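PDB 3EDP: Lin2111 protein from Listeria innocua, which is of unknown function but, as a member of the GntR family, probably binds DNA and regulates transcription. Local coordinates for residues I160-I163 and I164-V167; I144-L147 and G148-D152; S45-T48 and T49-A53. All coordinates share one frame; numbering follows the deposited sequence.

In the fold
Along the chain interaction 3 comes first, then interaction 2, then interaction 1. Interaction 3 opens helix 47-59 in the GntR-type DNA-binding region, whereas the other two belong to the UTRA region with its six-stranded antiparallel sheet. Interaction 2 is the turn where strand 137-146 leaves that sheet; interaction 1 starts helix 163-167, the next regular element. Their centres lie about 14 Å apart and they touch, Tyr150 OH meeting Val167 O. Interaction 3 is remote from both, its centre about 40 Å from that of interaction 1 and about 28 Å from that of interaction 2, without contact, consistent with a separate DNA-binding domain and UTRA domain.

Interaction 1: I160-I163 and I164-V167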
loop_
_atom_site.group_PDB
_atom_site.type_symbol
_atom_site.label_atom_id
_atom_site.label_comp_id
_atom_site.label_asym_id
_atom_site.label_seq_id
_atom_site.Cartn_x
_atom_site.Cartn_y
_atom_site.Cartn_z
ATOM N N ILE A 160 10.057 3.821 11.533
ATOM C CA ILE A 160 8.956 2.944 11.134
ATOM C C ILE A 160 7.572 3.510 11.436
ATOM O O ILE A 160 6.599 2.768 11.478
ATOM C CB ILE A 160 9.079 1.535 11.749
ATOM C CG1 ILE A 160 9.025 1.614 13.277
ATOM C CG2 ILE A 160 10.344 0.846 11.254
ATOM C CD1 ILE A 160 8.913 0.260 13.956
ATOM N N ILE A 161 7.492 4.819 11.652
ATOM C CA ILE A 161 6.213 5.495 11.850
ATOM C C ILE A 161 5.363 5.352 10.576
ATOM O O ILE A 161 4.179 5.040 10.636
ATOM C CB ILE A 161 6.421 7.003 12.145
ATOM C CG1 ILE A 161 7.220 7.189 13.437
ATOM C CG2 ILE A 161 5.083 7.734 12.215
ATOM C CD1 ILE A 161 6.654 6.416 14.620
ATOM N N ASN A 162 5.994 5.568 9.427
ATOM C CA ASN A 162 5.321 5.494 8.137
ATOM C C ASN A 162 6.109 4.595 7.187
ATOM O O ASN A 162 7.184 4.971 6.700
ATOM C CB ASN A 162 5.176 6.905 7.552
ATOM C CG ASN A 162 4.356 6.937 6.249
ATOM O OD1 ASN A 162 3.966 8.008 5.776
ATOM N ND2 ASN A 162 4.104 5.777 5.673
ATOM N N ILE A 163 5.566 3.410 6.919
ATOM C CA ILE A 163 6.280 2.405 6.141
ATOM C C ILE A 163 6.527 2.845 4.696
ATOM O O ILE A 163 7.565 2.527 4.110
ATOM C CB ILE A 163 5.533 1.048 6.141
ATOM C CG1 ILE A 163 5.235 0.607 7.576
ATOM C CG2 ILE A 163 6.354 -0.016 5.414
ATOM C CD1 ILE A 163 6.492 0.478 8.442
ATOM N N ILE A 164 5.570 3.568 4.120
ATOM C CA ILE A 164 5.710 4.038 2.750
ATOM C C ILE A 164 6.858 5.027 2.688
ATOM O O ILE A 164 7.705 4.973 1.787
ATOM C CB ILE A 164 4.424 4.720 2.247
ATOM C CG1 ILE A 164 3.294 3.705 2.132
ATOM C CG2 ILE A 164 4.658 5.375 0.907
ATOM C CD1 ILE A 164 2.014 4.322 1.640
ATOM N N GLU A 165 6.904 5.926 3.664
ATOM C CA GLU A 165 8.021 6.859 3.734
ATOM C C GLU A 165 9.346 6.099 3.828
ATOM O O GLU A 165 10.295 6.398 3.106
ATOM C CB GLU A 165 7.856 7.836 4.896
ATOM C CG GLU A 165 9.037 8.775 5.066
ATOM C CD GLU A 165 8.675 10.026 5.849
ATOM O OE1 GLU A 165 9.505 10.951 5.921
ATOM O OE2 GLU A 165 7.556 10.086 6.396
ATOM N N LEU A 166 9.400 5.087 4.691
ATOM C CA LEU A 166 10.635 4.320 4.876
ATOM C C LEU A 166 11.044 3.606 3.581
ATOM O O LEU A 166 12.208 3.644 3.175
ATOM C CB LEU A 166 10.479 3.293 6.008
ATOM C CG LEU A 166 11.674 2.346 6.211
ATOM C CD1 LEU A 166 12.904 3.139 6.585
ATOM C CD2 LEU A 166 11.392 1.285 7.270
ATOM N N VAL A 167 10.079 2.960 2.933
ATOM C CA VAL A 167 10.354 2.219 1.703
ATOM C C VAL A 167 10.807 3.157 0.585
ATOM O O VAL A 167 11.585 2.782 -0.291
ATOM C CB VAL A 167 9.130 1.409 1.235
ATOM C CG1 VAL A 167 9.370 0.860 -0.150
ATOM C CG2 VAL A 167 8.838 0.278 2.212
#
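Leu166 N and Val167 N reach back to Asn162 O and Ile163 O, and these two hydrogen bonds turn a loop into the short helix 163-167. The first spans 3.0 Å from Leu166 N to Asn162 O, the second 2.8 Å from Val167 N to Ile163 O. Asn162 stands at the N-cap position. With CG anti to its backbone N (chi1 -175°), its side chain turns back over the first turn and packs against Glu165, Asn162 CG to Glu165 CB 3.9 Å, the amide and carboxylate planes almost perpendicular.

Apolar groups line the other flank. Ile163 CG2 meets Val167 CG2 at 4.1 Å, one turn on, the same methyl of Val167 lying 3.2 Å from Ile163 O. Before the helix, Ile160 runs alongside Leu166, Ile160 CG2 to Leu166 CD2 4.1 Å, both side chains pointing the same way.

Farther out, Ile160 and Ile163 rest on Phe130 of strand 124-134, while Val167 packs on Ile217 and Ala218 of strand 215-225. Lys99 NZ is hydrogen-bonded to Ile160 O and Ile161 O. Phe175 of the second subunit packs on Asn162 and Glu165, and Leu177 of that subunit on Ile164. The contact therefore divides its packing by side: Ile160, Ile163 and Val167 lie against the six-stranded sheet, while Asn162, Ile164 and Glu165 meet the other subunit, so that this start of a helix is packed between the two.

Interaction 2: I144-L147 and G148-D152; sequences ILPL and GLYPD
Leu145 and Tyr150 meet because each turns its CG anti to its carbonyl carbon (chi1 -56° and -60°), which brings the leucine across the tyrosine ring at about a right angle. Between them the chain makes a type I beta turn, Pro146 to Leu149, at the end of strand 137-146, the third strand in order across the antiparallel sheet of the UTRA region. Leu145 CB lies 4.2 Å from the ring centroid in an off-centre CH-pi contact, while CD1 stands above the middle of the same face. Leu145 CD2 leans on the phenolic end of the ring, 3.8 Å from Tyr150 CZ.

The turn is gathered round Pro146 O, which accepts from two successive amides. Leu149 N comes from above the carbonyl plane at 3.0 Å, and Tyr150 N lies in that plane at 3.2 Å, with a bent bond of 135° at the hydrogen. A weak bond from Tyr150 N to Leu147 O adds to the winding. The side chains of the first and last residues of the turn also meet, Leu149 CD2 lying 3.6 Å from Pro146 CG.

Strands, a helix and a loop surround the turn. Leu147 leans on Leu124 and Tyr126 of strand 124-134, Pro146 on Phe117 of helix 110-117 and on Met119 in the loop after it, and Tyr150 on Ile217 and Ala218 of strand 215-225. The tyrosine hydroxyl is hydrogen-bonded to Val167 O, tying the turn to helix 163-167. At the other end of the ring, Pro146 O sits at the edge, in the ring plane, 3.4 Å from Tyr150 CD2.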
loop_
_atom_site.group_PDB
_atom_site.type_symbol
_atom_site.label_atom_id
_atom_site.label_comp_id
_atom_site.label_asym_id
_atom_site.label_seq_id
_atom_site.Cartn_x
_atom_site.Cartn_y
_atom_site.Cartn_z
ATOM N N ILE A 144 11.622 -6.504 5.009
ATOM C CA ILE A 144 12.887 -6.905 4.421
ATOM C C ILE A 144 13.322 -5.839 3.412
ATOM O O ILE A 144 12.596 -5.544 2.465
ATOM C CB ILE A 144 12.768 -8.267 3.718
ATOM C CG1 ILE A 144 12.198 -9.320 4.676
ATOM C CG2 ILE A 144 14.126 -8.706 3.170
ATOM C CD1 ILE A 144 13.138 -9.725 5.802
ATOM N N LEU A 145 14.496 -5.254 3.635
ATOM C CA LEU A 145 15.048 -4.211 2.767
ATOM C C LEU A 145 16.478 -4.573 2.377
ATOM O O LEU A 145 17.350 -4.619 3.229
ATOM C CB LEU A 145 15.094 -2.873 3.506
ATOM C CG LEU A 145 13.822 -2.288 4.124
ATOM C CD1 LEU A 145 14.143 -0.999 4.885
ATOM C CD2 LEU A 145 12.801 -2.015 3.058
ATOM N N PRO A 146 16.727 -4.828 1.085
ATOM C CA PRO A 146 18.096 -5.155 0.661
ATOM C C PRO A 146 19.066 -4.002 0.916
ATOM O O PRO A 146 18.762 -2.842 0.628
ATOM C CB PRO A 146 17.950 -5.407 -0.845
ATOM C CG PRO A 146 16.494 -5.725 -1.038
ATOM C CD PRO A 146 15.775 -4.880 -0.034
ATOM N N LEU A 147 20.225 -4.343 1.471
ATOM C CA LEU A 147 21.273 -3.385 1.783
ATOM C C LEU A 147 21.644 -2.526 0.591
ATOM O O LEU A 147 21.761 -1.311 0.715
ATOM C CB LEU A 147 22.520 -4.117 2.275
ATOM C CG LEU A 147 22.679 -4.239 3.783
ATOM C CD1 LEU A 147 23.065 -2.892 4.363
ATOM C CD2 LEU A 147 21.402 -4.779 4.418
ATOM N N GLY A 148 21.839 -3.169 -0.556
ATOM C CA GLY A 148 22.228 -2.480 -1.779
ATOM C C GLY A 148 21.207 -1.482 -2.300
ATOM O O GLY A 148 21.508 -0.685 -3.183
ATOM N N LEU A 149 19.994 -1.530 -1.761
ATOM C CA LEU A 149 18.930 -0.630 -2.183
ATOM C C LEU A 149 18.723 0.480 -1.150
ATOM O O LEU A 149 18.120 1.510 -1.445
ATOM C CB LEU A 149 17.627 -1.414 -2.379
ATOM C CG LEU A 149 17.303 -1.983 -3.767
ATOM C CD1 LEU A 149 18.546 -2.213 -4.612
ATOM C CD2 LEU A 149 16.470 -3.249 -3.658
ATOM N N TYR A 150 19.204 0.248 0.071
ATOM C CA TYR A 150 19.162 1.260 1.130
ATOM C C TYR A 150 20.561 1.493 1.733
ATOM O O TYR A 150 20.721 1.528 2.956
ATOM C CB TYR A 150 18.139 0.867 2.211
ATOM C CG TYR A 150 16.735 0.720 1.654
ATOM C CD1 TYR A 150 15.783 1.715 1.837
ATOM C CD2 TYR A 150 16.377 -0.400 0.910
ATOM C CE1 TYR A 150 14.508 1.591 1.315
ATOM C CE2 TYR A 150 15.105 -0.526 0.375
ATOM C CZ TYR A 150 14.174 0.471 0.584
ATOM O OH TYR A 150 12.910 0.355 0.053
ATOM N N PRO A 151 21.573 1.677 0.862
ATOM C CA PRO A 151 22.994 1.719 1.244
ATOM C C PRO A 151 23.356 2.816 2.245
ATOM O O PRO A 151 24.242 2.609 3.068
ATOM C CB PRO A 151 23.696 2.007 -0.094
ATOM C CG PRO A 151 22.658 2.713 -0.896
ATOM C CD PRO A 151 21.415 1.937 -0.578
ATOM N N ASP A 152 22.683 3.958 2.180
ATOM C CA ASP A 152 23.122 5.130 2.935
ATOM C C ASP A 152 22.420 5.328 4.278
ATOM O O ASP A 152 22.762 6.237 5.035
ATOM C CB ASP A 152 22.990 6.389 2.071
ATOM C CG ASP A 152 23.848 6.328 0.819
ATOM O OD1 ASP A 152 25.026 5.919 0.924
ATOM O OD2 ASP A 152 23.345 6.685 -0.269
#

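Interaction 3: S45-T48 and T49-A53; sequences SSRT and TIRRA
Arg51 folds back over the first turn of helix 47-59 toward Thr48, and its side chain can be followed atom by atom. CB lies 3.3 Å from Arg47 O, the oxygen to which Arg51 N is bonded. CG continues anti to the backbone N, CD extends the chain, and a bend at chi3 (61°) swings the guanidinium back over the backbone. CZ settles 4.0 Å from Thr48 CA, which lies over one face of the group. NH1 makes a weak, bent bond of 3.3 Å to Thr48 OG1, an atom that also binds a glycerol probably left from crystallisation. NH2 donates to a water at 2.9 Å, in the guanidinium plane, and that water is weakly bonded to Arg47 NE.

Arg52 runs alongside Thr48, and Thr48 CG2 sits 3.5 Å above the centre of its guanidinium face. At the start of the helix Ser46 is the N-cap, its OG accepting from Thr49 N at 2.9 Å. Ser45 and Thr49 pack on Ile14 of helix 10-23, and Ile50 on Leu39 of helix 36-42, its partner in the helix-turn-helix of this winged domain. Helix 47-59 is probably the recognition helix, as in GntR relatives. Arg47, Arg51 and Arg52 lie along the first two turns of this capped helix, where positive charge and the helix dipole could favour a phosphate, consistent with the DNA binding expected of the family.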
loop_
_atom_site.group_PDB
_atom_site.type_symbol
_atom_site.label_atom_id
_atom_site.label_comp_id
_atom_site.label_asym_id
_atom_site.label_seq_id
_atom_site.Cartn_x
_atom_site.Cartn_y
_atom_site.Cartn_z
ATOM N N SER A 45 48.582 -7.104 11.692
ATOM C CA SER A 45 48.409 -8.524 11.999
ATOM C C SER A 45 48.117 -9.359 10.756
ATOM O O SER A 45 47.834 -8.820 9.686
ATOM C CB SER A 45 47.312 -8.710 13.053
ATOM O OG SER A 45 47.667 -8.066 14.270
ATOM N N SER A 46 48.193 -10.680 10.894
ATOM C CA SER A 46 48.058 -11.553 9.734
ATOM C C SER A 46 46.613 -11.661 9.257
ATOM O O SER A 46 45.663 -11.311 9.969
ATOM C CB SER A 46 48.601 -12.954 10.037
ATOM O OG SER A 46 47.714 -13.669 10.877
ATOM N N ARG A 47 46.466 -12.175 8.045
ATOM C CA ARG A 47 45.158 -12.467 7.471
ATOM C C ARG A 47 44.391 -13.439 8.369
ATOM O O ARG A 47 43.188 -13.285 8.597
ATOM C CB ARG A 47 45.347 -13.069 6.081
ATOM C CG ARG A 47 44.070 -13.291 5.289
ATOM C CD ARG A 47 44.410 -13.977 3.983
ATOM N NE ARG A 47 43.282 -14.038 3.066
ATOM C CZ ARG A 47 43.355 -14.530 1.832
ATOM N NH1 ARG A 47 44.508 -15.006 1.376
ATOM N NH2 ARG A 47 42.278 -14.546 1.058
ATOM N N THR A 48 45.107 -14.435 8.881
ATOM C CA THR A 48 44.542 -15.474 9.747
ATOM C C THR A 48 44.089 -14.914 11.090
ATOM O O THR A 48 43.040 -15.274 11.613
ATOM C CB THR A 48 45.589 -16.569 10.014
ATOM O OG1 THR A 48 45.816 -17.306 8.809
ATOM C CG2 THR A 48 45.126 -17.513 11.122
ATOM N N THR A 49 44.911 -14.049 11.664
ATOM C CA THR A 49 44.559 -13.385 12.907
ATOM C C THR A 49 43.292 -12.534 12.740
ATOM O O THR A 49 42.365 -12.606 13.550
ATOM C CB THR A 49 45.725 -12.532 13.404
ATOM O OG1 THR A 49 46.803 -13.401 13.770
ATOM C CG2 THR A 49 45.308 -11.686 14.605
ATOM N N ILE A 50 43.247 -11.742 11.676
ATOM C CA ILE A 50 42.093 -10.882 11.430
ATOM C C ILE A 50 40.842 -11.725 11.166
ATOM O O ILE A 50 39.754 -11.426 11.674
ATOM C CB ILE A 50 42.341 -9.930 10.247
ATOM C CG1 ILE A 50 43.418 -8.901 10.606
ATOM C CG2 ILE A 50 41.046 -9.242 9.820
ATOM C CD1 ILE A 50 43.162 -8.136 11.890
ATOM N N ARG A 51 41.005 -12.800 10.403
ATOM C CA ARG A 51 39.854 -13.650 10.071
ATOM C C ARG A 51 39.259 -14.263 11.338
ATOM O O ARG A 51 38.038 -14.397 11.475
ATOM C CB ARG A 51 40.227 -14.741 9.060
ATOM C CG ARG A 51 39.090 -15.739 8.797
ATOM C CD ARG A 51 39.484 -16.820 7.792
ATOM N NE ARG A 51 40.611 -17.632 8.254
ATOM C CZ ARG A 51 41.826 -17.607 7.711
ATOM N NH1 ARG A 51 42.791 -18.381 8.197
ATOM N NH2 ARG A 51 42.078 -16.811 6.676
ATOM N N ARG A 52 40.131 -14.609 12.279
ATOM C CA ARG A 52 39.694 -15.161 13.558
ATOM C C ARG A 52 39.014 -14.117 14.443
ATOM O O ARG A 52 38.040 -14.421 15.128
ATOM C CB ARG A 52 40.867 -15.796 14.298
ATOM C CG ARG A 52 41.365 -17.093 13.670
ATOM C CD ARG A 52 42.741 -17.452 14.211
ATOM N NE ARG A 52 43.123 -18.820 13.893
ATOM C CZ ARG A 52 44.334 -19.324 14.104
ATOM N NH1 ARG A 52 45.295 -18.554 14.625
ATOM N NH2 ARG A 52 44.582 -20.598 13.792
ATOM N N ALA A 53 39.544 -12.900 14.443
ATOM C CA ALA A 53 38.937 -11.812 15.196
ATOM C C ALA A 53 37.525 -11.553 14.673
ATOM O O ALA A 53 36.576 -11.445 15.451
ATOM C CB ALA A 53 39.785 -10.541 15.085
HETATM O O HOH W 1 40.680 -15.049 4.890
#